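Local coordinates for protein ferredoxin (Mycobacterium smegmatis, PDB 2V2K) that transfers electrons in a wide variety of metabolic reactions by means of two bound iron-sulfur clusters, at residues I4-V9 and D62-Y67; C24-A29 and G79-A84; M31-P36 and N92-I97. One frame throughout, in Å; residues are numbered along the deposited sequence. Where two conformers were deposited one is given.

Contact 1: residues I4-V9 and D62-Y67; sequences IAEPCV and DQWSSY. With F3S (Fe3-s4 cluster), chain D.
The hydroxyl of Tyr67 donates a short hydrogen bond to Glu6, OH to OE1 at 2.6 Å. OE1 is met on its anti side, with the donor 23° out of the carboxylate plane, and the same oxygen lies at the edge of the phenol ring, in its plane. CG of Glu6 leaves anti to the backbone N (chi1 -165°), and from there an extended chain carries the carboxylate to the hydroxyl. Its length suits a residue spanning from loop to ring tip. The inner part of the chain works too: Glu6 CB sits over the five-membered ring of Trp64, 3.7 Å from its centroid, and Pro7 CD lies over the six-membered ring at the same distance. Both are CH-pi contacts on one face of the indole, and Pro7 CG comes within 3.4 Å of Trp64 CH2. The compact, apolar proline ring, puckered C-gamma exo, lays CD and CG against the indole, which it meets tip to tip. Ala5 CA makes an off-centre CH-pi contact with the Tyr67 phenol, 4.1 Å from its centroid, and Glu6 N lies over that ring's centre; the small Ala5 methyl fits against Trp64, CB to CE3 at 3.9 Å. Cys8, in the same 3-10 segment 6-8, takes no part here and binds the 3Fe-4S cluster, SG to iron FE3 at 2.4 Å, so the contact lies next to a cluster-binding turn. Ile4 ends the strand 2-4 and packs on Ile54 of the neighbouring strand 54-56, whose Tyr55 touches Trp64. Tyr67 begins helix 67-73, and Asn71 of that helix donates to Ile4 O, fastening helix to strand.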
loop_
_atom_site.group_PDB
_atom_site.type_symbol
_atom_site.label_atom_id
_atom_site.label_comp_id
_atom_site.label_asym_id
_atom_site.label_seq_id
_atom_site.Cartn_x
_atom_site.Cartn_y
_atom_site.Cartn_z
ATOM N N ILE A 4 -3.269 -1.865 -1.953
ATOM C CA ILE A 4 -2.663 -1.053 -3.011
ATOM C C ILE A 4 -1.988 -2.005 -4.025
ATOM O O ILE A 4 -1.167 -2.854 -3.659
ATOM C CB ILE A 4 -1.676 0.004 -2.437
ATOM C CG1 ILE A 4 -2.381 0.883 -1.383
ATOM C CG2 ILE A 4 -1.098 0.857 -3.561
ATOM C CD1 ILE A 4 -1.537 2.002 -0.782
ATOM N N ALA A 5 -2.339 -1.828 -5.299
ATOM C CA ALA A 5 -1.839 -2.661 -6.410
ATOM C C ALA A 5 -0.864 -1.878 -7.340
ATOM O O ALA A 5 -0.476 -0.728 -7.031
ATOM C CB ALA A 5 -3.046 -3.223 -7.212
ATOM N N GLU A 6 -0.497 -2.492 -8.474
ATOM C CA GLU A 6 0.611 -2.026 -9.352
ATOM C C GLU A 6 0.593 -0.570 -9.836
ATOM O O GLU A 6 1.658 0.010 -9.987
ATOM C CB GLU A 6 0.771 -2.956 -10.580
ATOM C CG GLU A 6 2.118 -2.765 -11.338
ATOM C CD GLU A 6 2.616 -4.025 -12.084
ATOM O OE1 GLU A 6 2.816 -5.101 -11.459
ATOM O OE2 GLU A 6 2.856 -3.929 -13.309
ATOM N N PRO A 7 -0.599 0.042 -10.058
ATOM C CA PRO A 7 -0.593 1.443 -10.512
ATOM C C PRO A 7 0.087 2.466 -9.610
ATOM O O PRO A 7 0.520 3.504 -10.109
ATOM C CB PRO A 7 -2.077 1.774 -10.679
ATOM C CG PRO A 7 -2.724 0.454 -10.888
ATOM C CD PRO A 7 -1.971 -0.488 -9.993
ATOM N N CYS A 8 0.206 2.176 -8.321
ATOM C CA CYS A 8 0.933 3.049 -7.402
ATOM C C CYS A 8 2.446 3.094 -7.659
ATOM O O CYS A 8 3.083 4.092 -7.316
ATOM C CB CYS A 8 0.678 2.613 -5.948
ATOM S SG CYS A 8 1.393 3.697 -4.679
ATOM N N VAL A 9 3.006 2.023 -8.229
ATOM C CA VAL A 9 4.477 1.842 -8.305
ATOM C C VAL A 9 5.109 2.971 -9.112
ATOM O O VAL A 9 4.705 3.228 -10.255
ATOM C CB VAL A 9 4.886 0.474 -8.881
ATOM C CG1 VAL A 9 6.426 0.437 -9.152
ATOM C CG2 VAL A 9 4.449 -0.646 -7.938
ATOM N N ASP A 62 -7.410 -10.098 -10.969
ATOM C CA ASP A 62 -6.562 -11.314 -11.090
ATOM C C ASP A 62 -5.107 -11.002 -11.499
ATOM O O ASP A 62 -4.166 -11.573 -10.939
ATOM C CB ASP A 62 -7.188 -12.340 -12.073
ATOM C CG ASP A 62 -8.495 -12.977 -11.537
ATOM O OD1 ASP A 62 -8.847 -12.786 -10.350
ATOM O OD2 ASP A 62 -9.182 -13.678 -12.312
ATOM N N GLN A 63 -4.922 -10.086 -12.448
ATOM C CA GLN A 63 -3.581 -9.723 -12.939
ATOM C C GLN A 63 -2.648 -9.132 -11.866
ATOM O O GLN A 63 -1.418 -9.225 -11.966
ATOM C CB GLN A 63 -3.692 -8.732 -14.106
ATOM C CG GLN A 63 -4.637 -7.529 -13.841
ATOM C CD GLN A 63 -4.284 -6.272 -14.643
ATOM O OE1 GLN A 63 -5.056 -5.304 -14.671
ATOM N NE2 GLN A 63 -3.110 -6.274 -15.276
ATOM N N TRP A 64 -3.241 -8.509 -10.857
ATOM C CA TRP A 64 -2.494 -7.959 -9.742
ATOM C C TRP A 64 -2.771 -8.743 -8.454
ATOM O O TRP A 64 -2.557 -8.245 -7.358
ATOM C CB TRP A 64 -2.859 -6.481 -9.574
ATOM C CG TRP A 64 -2.450 -5.630 -10.737
ATOM C CD1 TRP A 64 -1.357 -5.803 -11.533
ATOM C CD2 TRP A 64 -3.115 -4.452 -11.223
ATOM N NE1 TRP A 64 -1.304 -4.817 -12.488
ATOM C CE2 TRP A 64 -2.371 -3.975 -12.322
ATOM C CE3 TRP A 64 -4.263 -3.754 -10.835
ATOM C CZ2 TRP A 64 -2.737 -2.832 -13.039
ATOM C CZ3 TRP A 64 -4.630 -2.625 -11.554
ATOM C CH2 TRP A 64 -3.868 -2.174 -12.642
ATOM N N SER A 65 -3.197 -10.001 -8.581
ATOM C CA SER A 65 -3.620 -10.763 -7.401
ATOM C C SER A 65 -2.523 -10.950 -6.336
ATOM O O SER A 65 -2.833 -11.171 -5.166
ATOM C CB SER A 65 -4.224 -12.113 -7.801
ATOM O OG SER A 65 -3.282 -12.930 -8.469
ATOM N N SER A 66 -1.254 -10.829 -6.717
ATOM C CA SER A 66 -0.164 -11.056 -5.780
ATOM C C SER A 66 0.085 -9.845 -4.863
ATOM O O SER A 66 0.802 -9.961 -3.871
ATOM C CB SER A 66 1.114 -11.422 -6.532
ATOM O OG SER A 66 1.632 -10.260 -7.167
ATOM N N TYR A 67 -0.522 -8.702 -5.187
ATOM C CA TYR A 67 -0.319 -7.471 -4.398
ATOM C C TYR A 67 -0.880 -7.502 -2.969
ATOM O O TYR A 67 -0.310 -6.880 -2.091
ATOM C CB TYR A 67 -0.776 -6.208 -5.162
ATOM C CG TYR A 67 0.257 -5.739 -6.165
ATOM C CD1 TYR A 67 1.223 -4.790 -5.817
ATOM C CD2 TYR A 67 0.303 -6.282 -7.443
ATOM C CE1 TYR A 67 2.184 -4.375 -6.725
ATOM C CE2 TYR A 67 1.260 -5.887 -8.353
ATOM C CZ TYR A 67 2.205 -4.929 -8.006
ATOM O OH TYR A 67 3.176 -4.544 -8.924
HETATM FE FE1 F3S D . -2.005 6.496 -2.666
HETATM FE FE3 F3S D . -0.386 5.338 -4.412
HETATM FE FE4 F3S D . -2.731 6.275 -5.211
HETATM S S1 F3S D . 0.250 6.641 -2.851
HETATM S S2 F3S D . -3.156 8.028 -3.885
HETATM S S3 F3S D . -2.289 4.620 -3.753
HETATM S S4 F3S D . -0.719 6.250 -6.330
#

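Contact 2: residues C24-A29 and G79-A84; sequences CIYEGA and GSPGGA. With F3S (Fe3-s4 cluster), chain C.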
loop_
_atom_site.group_PDB
_atom_site.type_symbol
_atom_site.label_atom_id
_atom_site.label_comp_id
_atom_site.label_asym_id
_atom_site.label_seq_id
_atom_site.Cartn_x
_atom_site.Cartn_y
_atom_site.Cartn_z
ATOM N N CYS A 24 -2.993 3.890 8.541
ATOM C CA CYS A 24 -2.389 2.541 8.286
ATOM C C CYS A 24 -1.788 2.334 6.886
ATOM O O CYS A 24 -1.524 1.186 6.488
ATOM C CB CYS A 24 -3.394 1.429 8.564
ATOM S SG CYS A 24 -4.701 1.309 7.352
ATOM N N ILE A 25 -1.530 3.435 6.160
ATOM C CA ILE A 25 -0.981 3.396 4.816
ATOM C C ILE A 25 0.459 3.907 4.899
ATOM O O ILE A 25 0.690 5.069 5.192
ATOM C CB ILE A 25 -1.813 4.201 3.773
ATOM C CG1 ILE A 25 -3.325 3.958 3.953
ATOM C CG2 ILE A 25 -1.320 3.804 2.327
ATOM C CD1 ILE A 25 -4.245 4.506 2.849
ATOM N N TYR A 26 1.399 2.990 4.668
ATOM C CA TYR A 26 2.824 3.200 4.926
ATOM C C TYR A 26 3.623 3.295 3.630
ATOM O O TYR A 26 3.312 2.598 2.660
ATOM C CB TYR A 26 3.403 2.068 5.764
ATOM C CG TYR A 26 2.857 1.903 7.182
ATOM C CD1 TYR A 26 3.654 2.164 8.299
ATOM C CD2 TYR A 26 1.543 1.457 7.421
ATOM C CE1 TYR A 26 3.162 1.983 9.624
ATOM C CE2 TYR A 26 1.059 1.266 8.741
ATOM C CZ TYR A 26 1.872 1.534 9.826
ATOM O OH TYR A 26 1.387 1.367 11.116
ATOM N N GLU A 27 4.677 4.111 3.650
ATOM C CA GLU A 27 5.446 4.395 2.433
ATOM C C GLU A 27 6.735 3.571 2.299
ATOM O O GLU A 27 7.573 3.584 3.198
ATOM C CB GLU A 27 5.812 5.874 2.371
ATOM C CG GLU A 27 6.374 6.291 1.018
ATOM C CD GLU A 27 6.692 7.758 0.924
ATOM O OE1 GLU A 27 6.373 8.508 1.876
ATOM O OE2 GLU A 27 7.292 8.175 -0.102
ATOM N N GLY A 28 6.879 2.900 1.162
ATOM C CA GLY A 28 8.132 2.233 0.771
ATOM C C GLY A 28 8.858 3.071 -0.285
ATOM O O GLY A 28 8.411 4.156 -0.648
ATOM N N ALA A 29 9.980 2.556 -0.773
ATOM C CA ALA A 29 10.712 3.167 -1.873
ATOM C C ALA A 29 9.927 3.198 -3.184
ATOM O O ALA A 29 10.029 4.171 -3.936
ATOM C CB ALA A 29 12.036 2.427 -2.081
ATOM N N GLY A 79 6.348 -4.967 11.999
ATOM C CA GLY A 79 5.302 -5.461 12.898
ATOM C C GLY A 79 4.015 -4.673 12.678
ATOM O O GLY A 79 3.551 -4.504 11.545
ATOM N N SER A 80 3.452 -4.154 13.762
ATOM C CA SER A 80 2.284 -3.278 13.683
ATOM C C SER A 80 2.553 -2.013 14.484
ATOM O O SER A 80 2.207 -1.933 15.658
ATOM C CB SER A 80 1.035 -4.007 14.179
ATOM O OG SER A 80 -0.115 -3.154 14.193
ATOM N N PRO A 81 3.200 -1.020 13.852
ATOM C CA PRO A 81 3.561 0.212 14.577
ATOM C C PRO A 81 2.367 1.024 15.045
ATOM O O PRO A 81 2.499 1.813 15.971
ATOM C CB PRO A 81 4.391 0.998 13.548
ATOM C CG PRO A 81 4.814 -0.049 12.499
ATOM C CD PRO A 81 3.674 -1.003 12.462
ATOM N N GLY A 82 1.207 0.837 14.404
ATOM C CA GLY A 82 -0.013 1.501 14.825
ATOM C C GLY A 82 -0.100 2.950 14.394
ATOM O O GLY A 82 -0.809 3.742 15.033
ATOM N N GLY A 83 0.620 3.300 13.319
ATOM C CA GLY A 83 0.540 4.633 12.691
ATOM C C GLY A 83 1.746 4.947 11.803
ATOM O O GLY A 83 2.897 4.953 12.269
ATOM N N ALA A 84 1.476 5.250 10.534
ATOM C CA ALA A 84 2.527 5.495 9.550
ATOM C C ALA A 84 3.253 6.807 9.815
ATOM O O ALA A 84 4.438 6.938 9.491
ATOM C CB ALA A 84 1.942 5.457 8.120
HETATM FE FE1 F3S C . -8.326 0.824 5.360
HETATM FE FE3 F3S C . -8.467 2.797 3.459
HETATM FE FE4 F3S C . -7.806 3.371 6.014
HETATM S S1 F3S C . -9.926 1.074 3.764
HETATM S S2 F3S C . -9.005 1.881 7.286
HETATM S S3 F3S C . -6.579 2.027 4.539
HETATM S S4 F3S C . -9.189 4.639 4.647
#
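Tyr26 and Ala84 meet face-on: the methyl CB of Ala84 lies 3.8 Å from the phenol centroid, 14° off the ring normal, in a CH-pi contact. The same methyl presses to 3.2 Å from Ile25 O, a tight fit that suits a side chain of one carbon. Tyr26 CG lies anti to the carbonyl carbon (chi1 -64°), and from there the ring extends to the loop. Farther out, Tyr26 OH accepts from Gly83 N at 3.0 Å, with a bent N-H...O angle of 138°, and Pro81 adds its CD to the hydroxyl, 3.6 Å away. The hydroxyl also pairs with Glu38 OE1. Strand 25-27 pairs antiparallel with 32-34 in one of the two small two-stranded sheets of the bacterial-type ferredoxin fold, and the 79-84 loop belongs to the long extension that follows this core. Ile25 points away from the loop, its CD1 3.8 Å from S3 of a cluster that has three irons here. Cys24 also turns away, its SG 3.5 Å from S3 but bound to no iron. Glu38 OE2 receives Ser80 OG and the N of Gly82, whose positive phi favours glycine, positioning the loop, and Phe75 meets the Tyr26 ring edge-to-face.

Contact 3: residues M31-P36 and N92-I97; sequences MLYIHP and NDPQAI
This buried contact, a polar bond set among apolar side chains, fastens Tyr33 of strand 32-34 and the preceding Met31 to Asp93, Pro94 and Ile97 at the start of helix 95-98. Tyr33 OH donates to Asp93 OD2 at 2.7 Å, reaching the oxygen on its anti side and 31° out of the carboxylate plane. Asp93 CG lies anti to the carbonyl carbon (chi1 -49°); its side chain crosses Tyr33 at about a right angle, ring and carboxylate planes 70° apart. An aspartate suits the place because both its oxygens are used: OD2 also receives Arg30 N, and OD1 receives Ala29 N. Ile97 CG2 comes to 3.4 Å from Tyr33 OH, and Pro94 CD lies 3.8 Å from Tyr33 CE2. Pro94 stands at the N-cap, where the absence of an N-H costs the helix nothing, and its carbonyl accepts from Ile97 N. Met31 crosses Ile97 at about a right angle, SD to CG1 at 4.0 Å, its unbranched thioether laid across the branched side chain. Ile97 also packs on Tyr67 and Ala70 of helix 67-73, Phe74 just beyond that helix stacks on Tyr33, and Met31 touches Ile4 of strand 2-4.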
loop_
_atom_site.group_PDB
_atom_site.type_symbol
_atom_site.label_atom_id
_atom_site.label_comp_id
_atom_site.label_asym_id
_atom_site.label_seq_id
_atom_site.Cartn_x
_atom_site.Cartn_y
_atom_site.Cartn_z
ATOM N N MET A 31 6.323 2.121 -3.636
ATOM C CA MET A 31 4.863 2.336 -3.537
ATOM C C MET A 31 4.468 2.519 -2.066
ATOM O O MET A 31 5.326 2.464 -1.182
ATOM C CB MET A 31 4.063 1.171 -4.184
ATOM C CG MET A 31 4.313 -0.190 -3.570
ATOM S SD MET A 31 3.510 -1.562 -4.441
ATOM C CE MET A 31 1.783 -1.338 -4.039
ATOM N N LEU A 32 3.181 2.800 -1.835
ATOM C CA LEU A 32 2.579 2.733 -0.502
ATOM C C LEU A 32 1.888 1.370 -0.303
ATOM O O LEU A 32 1.575 0.683 -1.262
ATOM C CB LEU A 32 1.598 3.879 -0.259
ATOM C CG LEU A 32 2.298 5.115 0.289
ATOM C CD1 LEU A 32 3.221 5.678 -0.805
ATOM C CD2 LEU A 32 1.307 6.160 0.787
ATOM N N TYR A 33 1.703 1.006 0.967
ATOM C CA TYR A 33 1.207 -0.310 1.406
ATOM C C TYR A 33 0.202 -0.141 2.545
ATOM O O TYR A 33 0.456 0.621 3.499
ATOM C CB TYR A 33 2.371 -1.186 1.885
ATOM C CG TYR A 33 3.514 -1.395 0.886
ATOM C CD1 TYR A 33 4.557 -0.461 0.751
ATOM C CD2 TYR A 33 3.553 -2.526 0.093
ATOM C CE1 TYR A 33 5.607 -0.674 -0.165
ATOM C CE2 TYR A 33 4.589 -2.745 -0.823
ATOM C CZ TYR A 33 5.613 -1.818 -0.933
ATOM O OH TYR A 33 6.616 -2.065 -1.851
ATOM N N ILE A 34 -0.941 -0.802 2.439
ATOM C CA ILE A 34 -1.986 -0.788 3.500
ATOM C C ILE A 34 -1.713 -1.930 4.466
ATOM O O ILE A 34 -1.605 -3.103 4.040
ATOM C CB ILE A 34 -3.412 -0.904 2.920
ATOM C CG1 ILE A 34 -3.741 0.378 2.134
ATOM C CG2 ILE A 34 -4.434 -1.240 4.032
ATOM C CD1 ILE A 34 -5.050 0.373 1.341
ATOM N N HIS A 35 -1.605 -1.614 5.756
ATOM C CA HIS A 35 -1.364 -2.660 6.760
ATOM C C HIS A 35 -2.633 -3.459 6.988
ATOM O O HIS A 35 -3.608 -2.899 7.497
ATOM C CB HIS A 35 -0.910 -2.044 8.087
ATOM C CG HIS A 35 -0.236 -3.013 8.987
ATOM N ND1 HIS A 35 -0.721 -4.282 9.199
ATOM C CD2 HIS A 35 0.896 -2.913 9.724
ATOM C CE1 HIS A 35 0.092 -4.931 10.013
ATOM N NE2 HIS A 35 1.090 -4.131 10.329
ATOM N N PRO A 36 -2.629 -4.753 6.616
ATOM C CA PRO A 36 -3.849 -5.572 6.671
ATOM C C PRO A 36 -4.386 -5.894 8.074
ATOM O O PRO A 36 -5.546 -6.308 8.204
ATOM C CB PRO A 36 -3.430 -6.881 5.984
ATOM C CG PRO A 36 -2.018 -6.960 6.149
ATOM C CD PRO A 36 -1.483 -5.557 6.144
ATOM N N ASN A 92 11.372 -1.142 3.087
ATOM C CA ASN A 92 10.854 -2.457 3.436
ATOM C C ASN A 92 10.110 -3.149 2.290
ATOM O O ASN A 92 9.512 -4.198 2.485
ATOM C CB ASN A 92 9.970 -2.339 4.693
ATOM C CG ASN A 92 10.785 -2.322 5.973
ATOM O OD1 ASN A 92 11.410 -3.320 6.320
ATOM N ND2 ASN A 92 10.791 -1.193 6.676
ATOM N N ASP A 93 10.178 -2.588 1.079
ATOM C CA ASP A 93 9.459 -3.171 -0.064
ATOM C C ASP A 93 9.827 -4.645 -0.239
ATOM O O ASP A 93 11.016 -5.001 -0.188
ATOM C CB ASP A 93 9.799 -2.415 -1.363
ATOM C CG ASP A 93 9.678 -0.909 -1.228
ATOM O OD1 ASP A 93 10.541 -0.308 -0.533
ATOM O OD2 ASP A 93 8.720 -0.343 -1.821
ATOM N N PRO A 94 8.829 -5.518 -0.434
ATOM C CA PRO A 94 9.143 -6.925 -0.696
ATOM C C PRO A 94 9.923 -7.156 -2.002
ATOM O O PRO A 94 9.802 -6.380 -2.939
ATOM C CB PRO A 94 7.768 -7.612 -0.769
ATOM C CG PRO A 94 6.749 -6.547 -0.798
ATOM C CD PRO A 94 7.374 -5.245 -0.422
ATOM N N GLN A 95 10.703 -8.237 -2.049
ATOM C CA GLN A 95 11.522 -8.562 -3.231
ATOM C C GLN A 95 10.776 -8.400 -4.565
ATOM O O GLN A 95 11.290 -7.766 -5.499
ATOM C CB GLN A 95 12.084 -9.978 -3.130
ATOM C CG GLN A 95 13.270 -10.247 -4.060
ATOM C CD GLN A 95 14.475 -9.348 -3.771
ATOM O OE1 GLN A 95 14.958 -9.284 -2.635
ATOM N NE2 GLN A 95 14.965 -8.649 -4.806
ATOM N N ALA A 96 9.569 -8.963 -4.627
ATOM C CA ALA A 96 8.718 -8.935 -5.822
ATOM C C ALA A 96 8.482 -7.528 -6.371
ATOM O O ALA A 96 8.392 -7.347 -7.583
ATOM C CB ALA A 96 7.366 -9.611 -5.527
ATOM N N ILE A 97 8.370 -6.540 -5.486
ATOM C CA ILE A 97 8.183 -5.138 -5.887
ATOM C C ILE A 97 9.551 -4.452 -6.147
ATOM O O ILE A 97 9.685 -3.640 -7.074
ATOM C CB ILE A 97 7.301 -4.355 -4.848
ATOM C CG1 ILE A 97 5.827 -4.724 -5.020
ATOM C CG2 ILE A 97 7.397 -2.835 -5.035
ATOM C CD1 ILE A 97 5.483 -6.060 -4.569
#

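How the contacts relate
Contacts 1 and 2 lie on opposite sides of the chain's centre, their own centres 18 Å apart, and contact 3 is 10 Å from each. Contacts 2 and 3 share the hairpin of strands 25-27 and 32-34: Tyr26 N lies 2.8 Å from Tyr33 O, and Gly79 O 2.8 Å from His35 NE2, both probable hydrogen bonds. Contact 3 reaches contact 1 through Met31, whose CE is 3.3 Å from Ile4 O, and Cys8 SG lies 3.5 Å from Leu32 N. Contact 1 binds one cluster through Cys8, whereas contact 2 borders the other. Leu32 and Ile34 each touch a different one, so strand 32-34 lines both pockets.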